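PDB 2OKM: collagen adhesin from Enterococcus faecalis, which probably binds host collagen as a cell-wall-anchored surface adhesin, the chain here being its collagen-binding N2 region. Local coordinates for residues 24-29 and 100-105; 35-40 and 90-95; 54-59 and 67-72. All coordinates share one frame; numbering follows the deposited sequence.

Contact 1 (24-29 and 100-105); sequences LNVNLN and TSFIVR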
loop_
_atom_site.group_PDB
_atom_site.type_symbol
_atom_site.label_atom_id
_atom_site.label_comp_id
_atom_site.label_asym_id
_atom_site.label_seq_id
_atom_site.Cartn_x
_atom_site.Cartn_y
_atom_site.Cartn_z
ATOM N N LEU A 24 -3.155 0.168 -1.386
ATOM C CA LEU A 24 -2.746 -0.225 -0.045
ATOM C C LEU A 24 -3.543 0.719 0.849
ATOM O O LEU A 24 -3.311 1.924 0.852
ATOM C CB LEU A 24 -1.242 -0.015 0.150
ATOM C CG LEU A 24 -0.343 -0.688 -0.893
ATOM C CD1 LEU A 24 1.103 -0.405 -0.534
ATOM C CD2 LEU A 24 -0.593 -2.194 -0.945
ATOM N N ASN A 25 -4.496 0.165 1.592
ATOM C CA ASN A 25 -5.366 0.961 2.456
ATOM C C ASN A 25 -4.911 0.885 3.896
ATOM O O ASN A 25 -5.144 -0.102 4.589
ATOM C CB ASN A 25 -6.790 0.455 2.300
ATOM C CG ASN A 25 -7.292 0.616 0.884
ATOM O OD1 ASN A 25 -7.644 1.717 0.465
ATOM N ND2 ASN A 25 -7.299 -0.476 0.129
ATOM N N VAL A 26 -4.272 1.959 4.342
ATOM C CA VAL A 26 -3.702 2.014 5.674
ATOM C C VAL A 26 -4.409 2.891 6.701
ATOM O O VAL A 26 -4.556 4.100 6.510
ATOM C CB VAL A 26 -2.229 2.480 5.577
ATOM C CG1 VAL A 26 -1.545 2.367 6.934
ATOM C CG2 VAL A 26 -1.499 1.665 4.515
ATOM N N ASN A 27 -4.836 2.264 7.794
ATOM C CA ASN A 27 -5.473 2.960 8.906
ATOM C C ASN A 27 -6.625 3.878 8.482
ATOM O O ASN A 27 -6.680 5.039 8.884
ATOM C CB ASN A 27 -4.386 3.754 9.646
ATOM C CG ASN A 27 -4.833 4.249 11.004
ATOM O OD1 ASN A 27 -5.709 3.661 11.640
ATOM N ND2 ASN A 27 -4.209 5.326 11.467
ATOM N N LEU A 28 -7.553 3.353 7.684
ATOM C CA LEU A 28 -8.679 4.156 7.217
ATOM C C LEU A 28 -9.537 4.707 8.355
ATOM O O LEU A 28 -10.167 5.756 8.209
ATOM C CB LEU A 28 -9.546 3.352 6.238
ATOM C CG LEU A 28 -9.104 3.370 4.766
ATOM C CD1 LEU A 28 -7.655 2.956 4.638
ATOM C CD2 LEU A 28 -10.005 2.453 3.951
ATOM N N ASN A 29 -9.559 4.017 9.491
ATOM C CA ASN A 29 -10.350 4.505 10.620
ATOM C C ASN A 29 -9.588 5.511 11.466
ATOM O O ASN A 29 -10.074 5.965 12.501
ATOM C CB ASN A 29 -10.845 3.348 11.478
ATOM C CG ASN A 29 -11.970 2.585 10.812
ATOM O OD1 ASN A 29 -11.756 1.531 10.230
ATOM N ND2 ASN A 29 -13.179 3.139 10.875
ATOM N N THR A 100 -4.095 9.088 11.227
ATOM C CA THR A 100 -4.043 9.447 9.819
ATOM C C THR A 100 -4.146 8.229 8.909
ATOM O O THR A 100 -3.507 7.205 9.153
ATOM C CB THR A 100 -2.723 10.205 9.524
ATOM O OG1 THR A 100 -2.648 11.368 10.361
ATOM C CG2 THR A 100 -2.653 10.638 8.068
ATOM N N SER A 101 -4.951 8.344 7.854
ATOM C CA SER A 101 -5.111 7.243 6.913
ATOM C C SER A 101 -4.311 7.503 5.646
ATOM O O SER A 101 -4.093 8.652 5.260
ATOM C CB SER A 101 -6.587 7.048 6.555
ATOM O OG SER A 101 -7.102 8.175 5.873
ATOM N N PHE A 102 -3.869 6.422 5.010
ATOM C CA PHE A 102 -3.105 6.512 3.775
ATOM C C PHE A 102 -3.661 5.532 2.756
ATOM O O PHE A 102 -3.811 4.350 3.055
ATOM C CB PHE A 102 -1.638 6.112 3.992
ATOM C CG PHE A 102 -0.911 6.924 5.026
ATOM C CD1 PHE A 102 -0.059 7.957 4.644
ATOM C CD2 PHE A 102 -1.060 6.643 6.383
ATOM C CE1 PHE A 102 0.641 8.698 5.602
ATOM C CE2 PHE A 102 -0.367 7.376 7.344
ATOM C CZ PHE A 102 0.484 8.405 6.953
ATOM N N ILE A 103 -3.989 6.014 1.564
ATOM C CA ILE A 103 -4.401 5.103 0.509
ATOM C C ILE A 103 -3.276 5.260 -0.503
ATOM O O ILE A 103 -3.089 6.328 -1.090
ATOM C CB ILE A 103 -5.750 5.466 -0.123
ATOM C CG1 ILE A 103 -6.868 5.202 0.891
ATOM C CG2 ILE A 103 -5.980 4.615 -1.379
ATOM C CD1 ILE A 103 -8.251 5.581 0.406
ATOM N N VAL A 104 -2.496 4.200 -0.662
ATOM C CA VAL A 104 -1.369 4.215 -1.579
ATOM C C VAL A 104 -1.810 3.597 -2.887
ATOM O O VAL A 104 -2.255 2.452 -2.921
ATOM C CB VAL A 104 -0.174 3.404 -1.022
ATOM C CG1 VAL A 104 1.049 3.594 -1.913
ATOM C CG2 VAL A 104 0.134 3.846 0.402
ATOM N N ARG A 105 -1.695 4.371 -3.957
ATOM C CA ARG A 105 -2.069 3.901 -5.278
ATOM C C ARG A 105 -0.822 3.717 -6.129
ATOM O O ARG A 105 0.066 4.563 -6.129
ATOM C CB ARG A 105 -2.989 4.914 -5.972
ATOM C CG ARG A 105 -4.395 5.038 -5.384
ATOM C CD ARG A 105 -5.197 6.085 -6.152
ATOM N NE ARG A 105 -6.610 6.105 -5.771
ATOM C CZ ARG A 105 -7.084 6.628 -4.643
ATOM N NH1 ARG A 105 -6.263 7.191 -3.767
ATOM N NH2 ARG A 105 -8.386 6.581 -4.388
HETATM O O HOH W 1 -9.727 8.039 6.403
#
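L24 and V104 face each other as an antiparallel hydrogen-bonded pair, and both turn their side chains to the same buried face of the sheet. Their CB atoms meet at 3.8 Å, the two side chains crossing obliquely. L24 has CG anti to its carbonyl carbon (chi1 -54°), and from CG its CD1 branch reaches the V104 CB, 4.0 Å away. On the V104 side it is CG2 that turns back to the neighbouring strand, resting near the O and CB of L24. The backbones of the two residues exchange a pair of bonds, of which V104 N to L24 O, at 2.9 Å, is the straighter (171°).

Two residues on, V26 and F102 repeat the arrangement on the same face. V26 N and F102 N each bond to the other residue's O at 2.8 Å, and V26 CB stands 4.0 Å from F102 CB. Between these pairs N25 and I103 look to the other face, where N25 OD1 lies 3.6 Å from I103 CG1.

Beyond V26 the chain leaves the strand at N27. The amide ND2 makes a weak bond to T100 O, while OD1 is taken by S31 N. A water ties L28 O to S101 OG and so bridges the departing turn to the strand.

Strand 19-26 has strand 7-12 on its other side, where F7 touches L24 and V26, and strand 101-110 has strand 55-59 on the side away from strand 19-26. The L24, V26, F102 and V104 face packs onto strand 87-92 of the second sheet, with F92 touching V26, F102 and V104.

Contact 2 (35-40 and 90-95); sequences EDISIA and LRFYRD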
loop_
_atom_site.group_PDB
_atom_site.type_symbol
_atom_site.label_atom_id
_atom_site.label_comp_id
_atom_site.label_asym_id
_atom_site.label_seq_id
_atom_site.Cartn_x
_atom_site.Cartn_y
_atom_site.Cartn_z
ATOM N N GLU A 35 4.002 2.802 17.004
ATOM C CA GLU A 35 5.262 2.562 16.319
ATOM C C GLU A 35 5.053 2.755 14.827
ATOM O O GLU A 35 3.930 3.002 14.378
ATOM C CB GLU A 35 5.765 1.141 16.579
ATOM C CG GLU A 35 4.777 0.050 16.198
ATOM C CD GLU A 35 5.378 -1.343 16.282
ATOM O OE1 GLU A 35 6.183 -1.594 17.206
ATOM O OE2 GLU A 35 5.036 -2.191 15.431
ATOM N N ASP A 36 6.136 2.656 14.065
ATOM C CA ASP A 36 6.049 2.804 12.617
ATOM C C ASP A 36 5.181 1.675 12.082
ATOM O O ASP A 36 4.957 0.674 12.764
ATOM C CB ASP A 36 7.422 2.668 11.949
ATOM C CG ASP A 36 8.401 3.749 12.355
ATOM O OD1 ASP A 36 7.985 4.793 12.894
ATOM O OD2 ASP A 36 9.606 3.548 12.103
ATOM N N ILE A 37 4.699 1.848 10.858
ATOM C CA ILE A 37 3.904 0.828 10.186
ATOM C C ILE A 37 4.845 0.360 9.087
ATOM O O ILE A 37 5.305 1.170 8.286
ATOM C CB ILE A 37 2.648 1.419 9.524
ATOM C CG1 ILE A 37 1.764 2.085 10.578
ATOM C CG2 ILE A 37 1.883 0.312 8.798
ATOM C CD1 ILE A 37 0.648 2.928 9.986
ATOM N N SER A 38 5.138 -0.937 9.048
ATOM C CA SER A 38 6.062 -1.461 8.047
ATOM C C SER A 38 5.434 -2.538 7.185
ATOM O O SER A 38 4.969 -3.553 7.694
ATOM C CB SER A 38 7.311 -2.022 8.733
ATOM O OG SER A 38 7.943 -1.029 9.520
ATOM N N ILE A 39 5.437 -2.311 5.875
ATOM C CA ILE A 39 4.871 -3.259 4.925
ATOM C C ILE A 39 5.953 -3.855 4.034
ATOM O O ILE A 39 6.766 -3.127 3.467
ATOM C CB ILE A 39 3.839 -2.573 3.999
ATOM C CG1 ILE A 39 2.706 -1.969 4.828
ATOM C CG2 ILE A 39 3.297 -3.582 2.987
ATOM C CD1 ILE A 39 1.720 -1.162 4.007
ATOM N N ALA A 40 5.970 -5.182 3.933
ATOM C CA ALA A 40 6.909 -5.875 3.058
ATOM C C ALA A 40 6.004 -6.421 1.962
ATOM O O ALA A 40 5.158 -7.282 2.217
ATOM C CB ALA A 40 7.599 -7.016 3.796
ATOM N N LEU A 90 7.651 -0.726 2.372
ATOM C CA LEU A 90 7.158 0.623 2.597
ATOM C C LEU A 90 6.901 0.852 4.079
ATOM O O LEU A 90 6.181 0.087 4.721
ATOM C CB LEU A 90 5.870 0.842 1.795
ATOM C CG LEU A 90 5.150 2.189 1.928
ATOM C CD1 LEU A 90 6.080 3.325 1.541
ATOM C CD2 LEU A 90 3.915 2.182 1.034
ATOM N N ARG A 91 7.501 1.909 4.617
ATOM C CA ARG A 91 7.345 2.244 6.025
ATOM C C ARG A 91 6.710 3.616 6.213
ATOM O O ARG A 91 7.018 4.556 5.483
ATOM C CB ARG A 91 8.712 2.225 6.705
ATOM C CG ARG A 91 8.709 2.742 8.124
ATOM C CD ARG A 91 10.098 2.612 8.728
ATOM N NE ARG A 91 10.632 1.250 8.694
ATOM C CZ ARG A 91 10.695 0.445 9.750
ATOM N NH1 ARG A 91 10.250 0.870 10.918
ATOM N NH2 ARG A 91 11.237 -0.767 9.655
ATOM N N PHE A 92 5.805 3.707 7.183
ATOM C CA PHE A 92 5.131 4.956 7.533
ATOM C C PHE A 92 5.619 5.272 8.939
ATOM O O PHE A 92 5.439 4.464 9.858
ATOM C CB PHE A 92 3.611 4.772 7.571
ATOM C CG PHE A 92 3.012 4.355 6.260
ATOM C CD1 PHE A 92 2.473 5.300 5.394
ATOM C CD2 PHE A 92 2.992 3.014 5.892
ATOM C CE1 PHE A 92 1.920 4.916 4.178
ATOM C CE2 PHE A 92 2.441 2.619 4.676
ATOM C CZ PHE A 92 1.906 3.570 3.818
ATOM N N TYR A 93 6.246 6.432 9.114
ATOM C CA TYR A 93 6.751 6.802 10.430
ATOM C C TYR A 93 5.616 7.079 11.412
ATOM O O TYR A 93 4.584 7.645 11.055
ATOM C CB TYR A 93 7.676 8.017 10.328
ATOM C CG TYR A 93 8.869 7.810 9.415
ATOM C CD1 TYR A 93 9.552 6.594 9.389
ATOM C CD2 TYR A 93 9.330 8.840 8.594
ATOM C CE1 TYR A 93 10.667 6.408 8.568
ATOM C CE2 TYR A 93 10.446 8.663 7.770
ATOM C CZ TYR A 93 11.105 7.447 7.763
ATOM O OH TYR A 93 12.199 7.262 6.946
ATOM N N ARG A 94 5.832 6.667 12.654
ATOM C CA ARG A 94 4.857 6.807 13.728
ATOM C C ARG A 94 4.133 8.148 13.833
ATOM O O ARG A 94 2.905 8.209 13.738
ATOM C CB ARG A 94 5.548 6.499 15.063
ATOM C CG ARG A 94 4.626 6.228 16.246
ATOM C CD ARG A 94 3.960 7.482 16.784
ATOM N NE ARG A 94 3.255 7.223 18.041
ATOM C CZ ARG A 94 3.800 7.336 19.248
ATOM N NH1 ARG A 94 5.066 7.710 19.377
ATOM N NH2 ARG A 94 3.077 7.076 20.331
ATOM N N ASP A 95 4.885 9.223 14.037
ATOM C CA ASP A 95 4.272 10.530 14.226
ATOM C C ASP A 95 3.209 10.979 13.236
ATOM O O ASP A 95 2.094 11.318 13.641
ATOM C CB ASP A 95 5.343 11.616 14.344
ATOM C CG ASP A 95 5.845 11.777 15.761
ATOM O OD1 ASP A 95 6.458 12.824 16.059
ATOM O OD2 ASP A 95 5.625 10.855 16.576
#
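E35 N sits 3.6 Å from R94 CG, and the end of R94 leads away, its NE bonding to V33 O. D36 then uses both carboxylate oxygens. OD1 accepts R94 N at 2.9 Å, the donor on the anti side and tilted from the carboxylate plane. OD2 takes R91 NH1 through its anti lone pair in a salt bridge of 3.0 Å, and the carboxylate and guanidinium planes stand 82° apart. Two bonds thus fix the rotation of this carboxylate.

I37 pairs with F92 through two backbone bonds, and its CB lies against F92 CB and CD2. At S38 the direction switches to the opposite face. R91 runs extended to CD and bends at chi3 (-56°), where NE turns off the line of the chain; the guanidinium then has S38 OG 3.1 Å above its plane, over its centre, a contact over the face and no hydrogen bond. I39 returns to the buried side, paired with L90 in the backbone and meeting F92 CE2 with its CD1 at 3.9 Å.

Strand 37-43 has strand 119-128 as its other neighbour. An antiparallel pair with one apolar and one polar face is consistent with a sandwich sheet of the DE-variant immunoglobulin fold of such adhesins.

Contact 3 (54-59 and 67-72); sequences FTFDIV and ISLAEF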
loop_
_atom_site.group_PDB
_atom_site.type_symbol
_atom_site.label_atom_id
_atom_site.label_comp_id
_atom_site.label_asym_id
_atom_site.label_seq_id
_atom_site.Cartn_x
_atom_site.Cartn_y
_atom_site.Cartn_z
ATOM N N PHE A 54 3.614 5.579 -7.841
ATOM C CA PHE A 54 3.053 5.785 -6.508
ATOM C C PHE A 54 2.511 7.163 -6.152
ATOM O O PHE A 54 3.150 8.178 -6.408
ATOM C CB PHE A 54 4.081 5.409 -5.437
ATOM C CG PHE A 54 4.331 3.933 -5.316
ATOM C CD1 PHE A 54 5.053 3.246 -6.293
ATOM C CD2 PHE A 54 3.854 3.228 -4.217
ATOM C CE1 PHE A 54 5.292 1.878 -6.169
ATOM C CE2 PHE A 54 4.089 1.861 -4.086
ATOM C CZ PHE A 54 4.810 1.184 -5.065
ATOM N N THR A 55 1.320 7.185 -5.558
ATOM C CA THR A 55 0.734 8.429 -5.069
ATOM C C THR A 55 0.156 8.094 -3.704
ATOM O O THR A 55 -0.254 6.954 -3.450
ATOM C CB THR A 55 -0.381 9.017 -5.979
ATOM O OG1 THR A 55 -1.511 8.144 -6.011
ATOM C CG2 THR A 55 0.143 9.240 -7.386
ATOM N N PHE A 56 0.140 9.085 -2.823
ATOM C CA PHE A 56 -0.357 8.892 -1.470
ATOM C C PHE A 56 -1.515 9.826 -1.139
ATOM O O PHE A 56 -1.382 11.048 -1.201
ATOM C CB PHE A 56 0.781 9.090 -0.460
ATOM C CG PHE A 56 1.903 8.102 -0.607
ATOM C CD1 PHE A 56 2.806 8.205 -1.660
ATOM C CD2 PHE A 56 2.047 7.056 0.303
ATOM C CE1 PHE A 56 3.841 7.277 -1.807
ATOM C CE2 PHE A 56 3.078 6.125 0.167
ATOM C CZ PHE A 56 3.976 6.237 -0.891
ATOM N N ASP A 57 -2.643 9.217 -0.780
ATOM C CA ASP A 57 -3.891 9.898 -0.419
ATOM C C ASP A 57 -3.885 9.899 1.109
ATOM O O ASP A 57 -4.250 8.905 1.734
ATOM C CB ASP A 57 -5.049 9.058 -0.970
ATOM C CG ASP A 57 -6.412 9.643 -0.681
ATOM O OD1 ASP A 57 -6.513 10.605 0.109
ATOM O OD2 ASP A 57 -7.391 9.114 -1.256
ATOM N N ILE A 58 -3.460 11.020 1.696
ATOM C CA ILE A 58 -3.315 11.145 3.147
ATOM C C ILE A 58 -4.393 12.003 3.793
ATOM O O ILE A 58 -4.580 13.162 3.424
ATOM C CB ILE A 58 -1.928 11.737 3.470
ATOM C CG1 ILE A 58 -0.862 11.010 2.644
ATOM C CG2 ILE A 58 -1.620 11.595 4.958
ATOM C CD1 ILE A 58 0.540 11.539 2.855
ATOM N N VAL A 59 -5.082 11.436 4.779
ATOM C CA VAL A 59 -6.172 12.151 5.430
ATOM C C VAL A 59 -6.229 12.071 6.950
ATOM O O VAL A 59 -6.064 11.002 7.535
ATOM C CB VAL A 59 -7.541 11.637 4.896
ATOM C CG1 VAL A 59 -8.684 12.413 5.535
ATOM C CG2 VAL A 59 -7.598 11.758 3.382
ATOM N N ILE A 67 -0.157 13.364 -2.453
ATOM C CA ILE A 67 1.222 13.651 -2.822
ATOM C C ILE A 67 1.969 12.502 -3.488
ATOM O O ILE A 67 1.533 11.352 -3.456
ATOM C CB ILE A 67 2.014 14.105 -1.577
ATOM C CG1 ILE A 67 2.052 12.976 -0.540
ATOM C CG2 ILE A 67 1.345 15.329 -0.961
ATOM C CD1 ILE A 67 2.781 13.341 0.742
ATOM N N SER A 68 3.106 12.836 -4.092
ATOM C CA SER A 68 3.944 11.857 -4.777
ATOM C C SER A 68 4.832 11.138 -3.776
ATOM O O SER A 68 4.890 11.504 -2.601
ATOM C CB SER A 68 4.836 12.561 -5.799
ATOM O OG SER A 68 5.758 13.406 -5.131
ATOM N N LEU A 69 5.529 10.113 -4.254
ATOM C CA LEU A 69 6.444 9.350 -3.414
ATOM C C LEU A 69 7.567 10.257 -2.917
ATOM O O LEU A 69 7.941 10.214 -1.746
ATOM C CB LEU A 69 7.035 8.184 -4.210
ATOM C CG LEU A 69 8.108 7.339 -3.525
ATOM C CD1 LEU A 69 7.565 6.732 -2.237
ATOM C CD2 LEU A 69 8.563 6.248 -4.484
ATOM N N ALA A 70 8.107 11.080 -3.810
ATOM C CA ALA A 70 9.182 11.991 -3.428
ATOM C C ALA A 70 8.706 12.933 -2.323
ATOM O O ALA A 70 9.429 13.182 -1.359
ATOM C CB ALA A 70 9.652 12.794 -4.643
ATOM N N GLU A 71 7.485 13.446 -2.462
ATOM C CA GLU A 71 6.918 14.353 -1.468
ATOM C C GLU A 71 6.641 13.617 -0.155
ATOM O O GLU A 71 6.843 14.163 0.930
ATOM C CB GLU A 71 5.638 14.994 -2.025
ATOM C CG GLU A 71 5.918 16.026 -3.123
ATOM C CD GLU A 71 4.698 16.391 -3.959
ATOM O OE1 GLU A 71 4.802 17.341 -4.765
ATOM O OE2 GLU A 71 3.643 15.733 -3.829
ATOM N N PHE A 72 6.186 12.372 -0.268
ATOM C CA PHE A 72 5.893 11.523 0.884
ATOM C C PHE A 72 7.155 11.402 1.740
ATOM O O PHE A 72 7.115 11.514 2.966
ATOM C CB PHE A 72 5.453 10.139 0.376
ATOM C CG PHE A 72 5.246 9.110 1.458
ATOM C CD1 PHE A 72 4.097 9.116 2.245
ATOM C CD2 PHE A 72 6.190 8.105 1.662
ATOM C CE1 PHE A 72 3.893 8.129 3.216
ATOM C CE2 PHE A 72 5.996 7.117 2.628
ATOM C CZ PHE A 72 4.848 7.128 3.406
HETATM O O HOH W 2 5.389 9.262 -7.173
#
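F56 and I67 form an antiparallel hydrogen-bonded pair, and their two backbone bonds carry the link between the main chains. F56 N reaches I67 O at 2.7 Å, and I67 N returns a longer bond to F56 O. The same I67 oxygen also receives a CA-H contact from T55. S68, the next residue, is the N-cap of helix 69-74, and the F54 and L69 backbones are joined by a water that donates to F54 O and accepts from L69 N.

Here the hairpin of strands 55-59 and 64-68 leads directly into a helix whose start is closed by a capping box. E71 N bonds to S68 OG, while S68 N gives a straight bond (168°) to E71 OE2, which it meets from above the carboxylate plane. From this first turn L69 and F72 reach back to the strand.

F56 has the most surface covered. Its ring and that of F72 make an offset stack, centroids 3.9 Å apart and planes only 10° from parallel. F72 CG, anti to its backbone N (chi1 174°), sits over the centre of the F56 ring, and F72 CB makes a CH-pi contact with the same ring. The closest atoms are F56 CD2 and F72 CD1, at 3.5 Å. L69 CD1 comes against F56 CE1 at 3.8 Å, and I67 O lies at the edge of the F56 ring, in its plane. Further along, I58 CD1 touches I67 CD1 at 3.6 Å and approaches the edge of the F72 ring, close to Y77, which both isoleucines also touch.

How the contacts relate
The six segments close on one another from the inside out: 54-59 with 67-72 lies within the span of 35-40 with 90-95, which in turn lies within that of 24-29 with 100-105. Contacts 1 and 3 both reach the same sheet, where S101 N to V59 O and I103 N to D57 O join strands 101-110 and 55-59; their centres are about 11 Å apart. Contact 2 reaches the facing five-stranded sheet, its centre about 12 Å from that of contact 1 and about 14 Å from that of contact 3. V26 meets I37 and F92 meets F72, so all three share one apolar core between the two sheets of the collagen-binding domain.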